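Local coordinates for protein galactitol-1-phosphate 5-dehydrogenase (Escherichia coli, PDB 4UEJ) that oxidises galactitol 1-phosphate to D-tagatose 6-phosphate with NAD(+) as a zinc-dependent member of the alcohol dehydrogenase family, at residues Lys310-Leu313 with Glu314-Ile317. Residues are numbered along the deposited sequence; the frame is centred on the assembly and turned at random.
Sequences KLSL and EPLI
Ser312 meets Pro315 where the chain curls into the short 3-10 turn 314-316, a local contact on one of the crossings between the two domains of the alcohol dehydrogenase fold: the chain leaves helix 297-307 of the Rossmann-type domain and enters strand 317-321, which pairs in parallel with strand 341-344 in the mixed sheet of the catalytic domain. With chi1 at 178°, OG swings away from the serine's own amide nitrogen and comes up against the proline ring, 3.2 Å from Pro315 CD. A water bridges the start of the turn, 3.0 Å from Ser312 OG and accepting from Glu314 N at 3.1 Å. Leu313 follows, its side chain packed on Phe142 and Leu306. Leu316 CD1 and Leu313 CD2 are 4.3 Å apart, a modest apolar touch, and Leu316 also rests on Leu174 and Leu175 of helix 171-182. Were Leu316 cut back to an alanine, a gap would probably open against that helix and Leu313 would lose one of its apolar neighbours. Glu314 OE1 forms a salt bridge with Arg320 on the following strand. Two successive i to i+3 bonds define the turn: Ile317 N donates to Glu314 O at 3.1 Å, and Leu316 N to Leu313 O at 2.8 Å.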
loop_
_atom_site.group_PDB
_atom_site.type_symbol
_atom_site.label_atom_id
_atom_site.label_comp_id
_atom_site.label_asym_id
_atom_site.label_seq_id
_atom_site.Cartn_x
_atom_site.Cartn_y
_atom_site.Cartn_z
ATOM N N LYS A 310 18.077 -15.127 20.835
ATOM C CA LYS A 310 16.654 -14.980 20.558
ATOM C C LYS A 310 16.302 -15.582 19.207
ATOM O O LYS A 310 15.131 -15.736 18.868
ATOM C CB LYS A 310 16.243 -13.507 20.590
ATOM C CG LYS A 310 16.770 -12.719 21.765
ATOM C CD LYS A 310 15.957 -12.948 23.014
ATOM C CE LYS A 310 15.223 -11.667 23.426
ATOM N NZ LYS A 310 16.130 -10.548 23.829
ATOM N N LEU A 311 17.324 -15.895 18.417
ATOM C CA LEU A 311 17.112 -16.475 17.105
ATOM C C LEU A 311 17.696 -17.877 17.062
ATOM O O LEU A 311 18.665 -18.176 17.754
ATOM C CB LEU A 311 17.733 -15.595 16.014
ATOM C CG LEU A 311 17.284 -14.132 15.952
ATOM C CD1 LEU A 311 17.782 -13.458 14.686
ATOM C CD2 LEU A 311 15.764 -14.004 16.036
ATOM N N SER A 312 17.092 -18.748 16.268
ATOM C CA SER A 312 17.586 -20.107 16.148
ATOM C C SER A 312 17.872 -20.430 14.688
ATOM O O SER A 312 16.959 -20.462 13.870
ATOM C CB SER A 312 16.561 -21.076 16.745
ATOM O OG SER A 312 16.972 -22.418 16.610
ATOM N N LEU A 313 19.134 -20.675 14.353
ATOM C CA LEU A 313 19.509 -20.857 12.951
ATOM C C LEU A 313 19.657 -22.319 12.538
ATOM O O LEU A 313 19.339 -22.684 11.404
ATOM C CB LEU A 313 20.821 -20.125 12.651
ATOM C CG LEU A 313 20.910 -18.676 13.107
ATOM C CD1 LEU A 313 22.309 -18.129 12.804
ATOM C CD2 LEU A 313 19.817 -17.849 12.420
ATOM N N GLU A 314 20.152 -23.159 13.441
ATOM C CA GLU A 314 20.411 -24.549 13.077
ATOM C C GLU A 314 19.227 -25.252 12.374
ATOM O O GLU A 314 19.439 -25.938 11.373
ATOM C CB GLU A 314 20.835 -25.352 14.317
ATOM C CG GLU A 314 21.412 -26.717 13.982
ATOM C CD GLU A 314 22.602 -26.626 13.040
ATOM O OE1 GLU A 314 23.402 -25.676 13.179
ATOM O OE2 GLU A 314 22.721 -27.495 12.151
ATOM N N PRO A 315 17.983 -25.074 12.875
ATOM C CA PRO A 315 16.894 -25.816 12.224
ATOM C C PRO A 315 16.633 -25.364 10.796
ATOM O O PRO A 315 15.990 -26.087 10.048
ATOM C CB PRO A 315 15.671 -25.512 13.098
ATOM C CG PRO A 315 16.204 -24.945 14.364
ATOM C CD PRO A 315 17.502 -24.313 14.045
ATOM N N LEU A 316 17.123 -24.182 10.434
ATOM C CA LEU A 316 16.887 -23.626 9.111
ATOM C C LEU A 316 17.757 -24.269 8.043
ATOM O O LEU A 316 17.453 -24.179 6.851
ATOM C CB LEU A 316 17.145 -22.114 9.114
ATOM C CG LEU A 316 16.345 -21.295 10.121
ATOM C CD1 LEU A 316 16.786 -19.840 10.107
ATOM C CD2 LEU A 316 14.871 -21.417 9.806
ATOM N N ILE A 317 18.843 -24.911 8.466
ATOM C CA ILE A 317 19.863 -25.347 7.521
ATOM C C ILE A 317 19.573 -26.735 6.977
ATOM O O ILE A 317 19.432 -27.699 7.739
ATOM C CB ILE A 317 21.273 -25.310 8.170
ATOM C CG1 ILE A 317 21.597 -23.885 8.619
ATOM C CG2 ILE A 317 22.309 -25.802 7.195
ATOM C CD1 ILE A 317 22.755 -23.763 9.579
HETATM O O HOH W 1 19.879 -23.193 16.572
#